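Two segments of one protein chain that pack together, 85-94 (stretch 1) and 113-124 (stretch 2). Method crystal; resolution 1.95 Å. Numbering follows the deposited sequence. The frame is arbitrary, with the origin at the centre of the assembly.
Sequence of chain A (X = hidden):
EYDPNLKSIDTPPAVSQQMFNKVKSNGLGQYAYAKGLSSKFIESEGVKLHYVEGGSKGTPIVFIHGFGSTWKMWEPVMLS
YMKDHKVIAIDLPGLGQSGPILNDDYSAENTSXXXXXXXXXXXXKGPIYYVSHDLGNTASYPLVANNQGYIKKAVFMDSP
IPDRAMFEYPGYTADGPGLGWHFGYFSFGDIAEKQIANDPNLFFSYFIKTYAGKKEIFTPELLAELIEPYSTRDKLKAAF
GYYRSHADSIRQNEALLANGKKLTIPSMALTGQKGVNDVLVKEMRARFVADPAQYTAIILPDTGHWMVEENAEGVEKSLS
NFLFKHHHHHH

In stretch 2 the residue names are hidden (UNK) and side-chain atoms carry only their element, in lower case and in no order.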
# COMPACT_ATOMS: atom_id res chain seq x y z
N HIS A 85 13.65 -39.02 3.06
CA HIS A 85 13.41 -38.11 4.18
C HIS A 85 11.96 -38.08 4.60
O HIS A 85 11.06 -38.13 3.76
CB HIS A 85 13.83 -36.68 3.83
CG HIS A 85 15.30 -36.53 3.59
ND1 HIS A 85 16.19 -36.28 4.61
CD2 HIS A 85 16.04 -36.61 2.46
CE1 HIS A 85 17.41 -36.21 4.12
NE2 HIS A 85 17.35 -36.41 2.82
N LYS A 86 11.73 -38.00 5.91
CA LYS A 86 10.43 -37.61 6.42
C LYS A 86 10.26 -36.16 5.96
O LYS A 86 11.18 -35.36 6.09
CB LYS A 86 10.42 -37.69 7.95
CG LYS A 86 9.10 -37.28 8.57
CD LYS A 86 8.07 -38.38 8.39
CE LYS A 86 6.85 -38.15 9.27
NZ LYS A 86 5.86 -39.25 9.12
N VAL A 87 9.10 -35.85 5.39
CA VAL A 87 8.83 -34.49 4.92
C VAL A 87 7.49 -34.03 5.48
O VAL A 87 6.50 -34.75 5.43
CB VAL A 87 8.86 -34.37 3.36
CG1 VAL A 87 10.27 -34.59 2.83
CG2 VAL A 87 7.88 -35.38 2.71
N ILE A 88 7.47 -32.82 6.03
CA ILE A 88 6.31 -32.31 6.75
C ILE A 88 6.04 -30.87 6.31
O ILE A 88 6.93 -30.02 6.40
CB ILE A 88 6.56 -32.33 8.27
CG1 ILE A 88 6.87 -33.75 8.74
CG2 ILE A 88 5.36 -31.75 9.02
CD1 ILE A 88 7.53 -33.82 10.10
N ALA A 89 4.84 -30.61 5.82
CA ALA A 89 4.46 -29.25 5.45
C ALA A 89 3.23 -28.85 6.24
O ALA A 89 2.19 -29.50 6.17
CB ALA A 89 4.20 -29.15 3.94
N ILE A 90 3.37 -27.78 7.02
CA ILE A 90 2.32 -27.34 7.93
C ILE A 90 1.67 -26.06 7.44
O ILE A 90 2.36 -25.14 6.99
CB ILE A 90 2.91 -27.08 9.34
CG1 ILE A 90 3.65 -28.32 9.85
CG2 ILE A 90 1.82 -26.63 10.31
CD1 ILE A 90 4.54 -28.04 11.08
N ASP A 91 0.34 -26.00 7.51
CA ASP A 91 -0.40 -24.77 7.26
C ASP A 91 -0.22 -23.79 8.42
O ASP A 91 -0.49 -24.14 9.57
CB ASP A 91 -1.90 -25.06 7.09
CG ASP A 91 -2.23 -25.66 5.75
OD1 ASP A 91 -1.37 -25.60 4.84
OD2 ASP A 91 -3.36 -26.18 5.59
N LEU A 92 0.24 -22.57 8.13
CA LEU A 92 0.42 -21.56 9.18
C LEU A 92 -0.85 -21.37 9.98
O LEU A 92 -1.96 -21.45 9.44
CB LEU A 92 0.82 -20.21 8.57
CG LEU A 92 2.29 -19.99 8.18
CD1 LEU A 92 2.46 -18.64 7.47
CD2 LEU A 92 3.18 -20.08 9.42
N PRO A 93 -0.70 -21.08 11.28
CA PRO A 93 -1.88 -20.78 12.10
C PRO A 93 -2.83 -19.82 11.38
O PRO A 93 -2.41 -18.76 10.89
CB PRO A 93 -1.27 -20.12 13.34
CG PRO A 93 0.10 -20.74 13.45
CD PRO A 93 0.57 -20.90 12.01
N GLY A 94 -4.10 -20.20 11.30
CA GLY A 94 -5.12 -19.38 10.66
C GLY A 94 -5.28 -19.59 9.17
O GLY A 94 -6.35 -19.34 8.62
N UNK A 113 5.98 -20.40 18.84
CA UNK A 113 5.62 -21.25 19.97
C UNK A 113 4.60 -22.31 19.55
O UNK A 113 4.72 -23.48 19.92
c UNK A 113 5.06 -20.43 21.14
c UNK A 113 2.75 -20.86 23.64
c UNK A 113 4.92 -21.26 22.43
c UNK A 113 4.24 -20.50 23.56
n UNK A 113 2.07 -20.27 24.83
N UNK A 114 3.59 -21.90 18.79
CA UNK A 114 2.58 -22.83 18.31
C UNK A 114 3.18 -23.88 17.38
O UNK A 114 2.90 -25.07 17.50
c UNK A 114 1.42 -22.08 17.60
c UNK A 114 -0.13 -20.08 18.02
c UNK A 114 0.53 -23.07 16.83
c UNK A 114 0.62 -21.26 18.62
N UNK A 115 4.04 -23.43 16.47
CA UNK A 115 4.66 -24.33 15.51
C UNK A 115 5.63 -25.34 16.14
O UNK A 115 5.57 -26.52 15.82
c UNK A 115 5.19 -21.90 12.50
c UNK A 115 5.38 -23.53 14.42
c UNK A 115 4.46 -22.94 13.35
c UNK A 115 3.87 -24.05 12.48
N UNK A 116 6.51 -24.88 17.02
CA UNK A 116 7.53 -25.77 17.58
C UNK A 116 6.90 -26.95 18.33
O UNK A 116 7.38 -28.08 18.24
c UNK A 116 10.47 -26.44 17.61
c UNK A 116 8.54 -25.01 18.48
c UNK A 116 7.87 -24.48 19.74
c UNK A 116 9.74 -25.90 18.82
N UNK A 117 5.81 -26.68 19.03
CA UNK A 117 5.12 -27.72 19.77
C UNK A 117 4.64 -28.84 18.87
O UNK A 117 4.76 -30.02 19.20
N UNK A 118 4.09 -28.47 17.71
CA UNK A 118 3.55 -29.45 16.78
C UNK A 118 4.69 -30.19 16.09
O UNK A 118 4.65 -31.41 15.94
c UNK A 118 2.66 -28.77 15.74
N UNK A 119 5.70 -29.44 15.69
CA UNK A 119 6.86 -30.01 15.02
C UNK A 119 7.53 -31.09 15.88
O UNK A 119 7.90 -32.15 15.38
c UNK A 119 9.18 -29.54 14.18
c UNK A 119 8.07 -26.79 13.21
c UNK A 119 7.87 -28.92 14.62
c UNK A 119 7.28 -28.06 13.49
N UNK A 120 7.67 -30.82 17.18
CA UNK A 120 8.31 -31.77 18.06
C UNK A 120 7.53 -33.09 18.05
O UNK A 120 8.12 -34.17 18.08
c UNK A 120 9.52 -30.13 19.64
c UNK A 120 8.44 -31.21 19.48
c UNK A 120 10.92 -30.72 19.53
c UNK A 120 12.01 -29.72 19.91
n UNK A 120 11.79 -29.12 21.25
N UNK A 121 6.21 -32.99 17.96
CA UNK A 121 5.35 -34.18 17.99
C UNK A 121 5.31 -34.90 16.64
O UNK A 121 5.31 -36.13 16.59
c UNK A 121 3.88 -33.49 19.95
n UNK A 121 0.51 -31.98 21.02
c UNK A 121 2.84 -32.43 20.27
c UNK A 121 3.94 -33.82 18.47
c UNK A 121 1.49 -33.03 20.61
N UNK A 122 5.27 -34.14 15.55
CA UNK A 122 5.16 -34.76 14.23
C UNK A 122 6.52 -35.26 13.74
O UNK A 122 6.62 -36.34 13.16
c UNK A 122 4.57 -34.42 11.81
c UNK A 122 3.26 -33.23 13.58
c UNK A 122 4.63 -33.77 13.18
c UNK A 122 2.88 -31.96 12.83
N UNK A 123 7.56 -34.47 13.97
CA UNK A 123 8.87 -34.74 13.41
C UNK A 123 9.69 -35.61 14.34
O UNK A 123 10.52 -36.40 13.90
c UNK A 123 9.61 -33.44 13.10
N UNK A 124 9.44 -35.48 15.64
CA UNK A 124 10.16 -36.26 16.63
C UNK A 124 11.28 -35.46 17.26
O UNK A 124 11.34 -34.24 17.13
O HOH W 1 5.06 -38.20 11.89

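Position 113 carries four carbons in a row ending in a nitrogen. The chain extends into solvent and stays out of reach of stretch 1. It is Lys113.

Position 114 has four carbons, forked at the first, with one arm two carbons long. CA-to-CB points toward stretch 1, and a side-chain carbon lies near the ring of Pro93. This beta-branched pattern is isoleucine, Ile114. Its CG2 is 4.1 Å from Pro93 CG.

Position 115 also has four carbons, but the fork comes at the second. That is leucine, Leu115. Its CA-to-CB bond points sideways, yet the end of the side chain comes nearer to stretch 1. Leu115 CD2 lies 3.9 Å from Ile90 CG2, and Leu115 CD1 lies 4.1 Å from Leu92 CD2. The two methyls thus reach two different residues.

Position 116 has four carbons forked at the first, with one longer arm. It touches nothing on stretch 1. It is Ile116, with chi1 t, unlike the m of Ile114.

Position 117 has no side-chain atoms and makes no contact. It is Gly117. Its N gives a weak hydrogen bond to Lys113 O, at 3.5 Å.

Position 118 has one carbon. The CA-to-CB bond points toward stretch 1, but CB stays 5.1 Å from Ile90 CD1, too far for contact. It is Ala118.

Position 119 has four carbons forked at the first, one arm two carbons long. The side chain leaves sideways and meets the end of Ile90. It is Ile119, whose CG1 is 3.6 Å from Ile90 CD1. Its N donates to Leu115 O at 2.9 Å, a regular helical bond.

Positions 120 and 121 each show four carbons in a row and a terminal nitrogen. Both are exposed and far from stretch 1. They are Lys120 and Lys121. The second touches a crystal neighbour.

Position 122 has four carbons forked at the first, with a two-carbon arm. CA-to-CB points toward stretch 1, and the side chain packs on Ile88. It is Ile122. Its CG2 is 3.5 Å from Ile88 CD1. Its backbone O accepts from a water at 2.7 Å, and Lys86 NZ donates weakly to the same water at 3.1 Å.

Position 123 has one carbon, set sideways and touching Ile88. It is Ala123, with CB 3.7 Å from Ile88 CD1.

Position 124 has no side-chain atoms. Its phi is positive, and a CB here would be jammed against the preceding carbonyl O. It is Gly124, the first residue to leave helical angles.

The contact is an apolar one, with no direct hydrogen bond between the stretches. The helix runs roughly antiparallel to strand 87-90, at 152°. Ile88 and Ile90 point toward it, while Val87 and Ala89 remain out of reach, as strand alternation requires. Ile88 meets the C-terminal end of the helix. Pro93, further along stretch 1, meets Ile114 near the other end of stretch 2. The water joining Lys86 to Ile122 adds a polar bridge at the margin.

Stretch 2 113-124: KILIGAIKKIAG
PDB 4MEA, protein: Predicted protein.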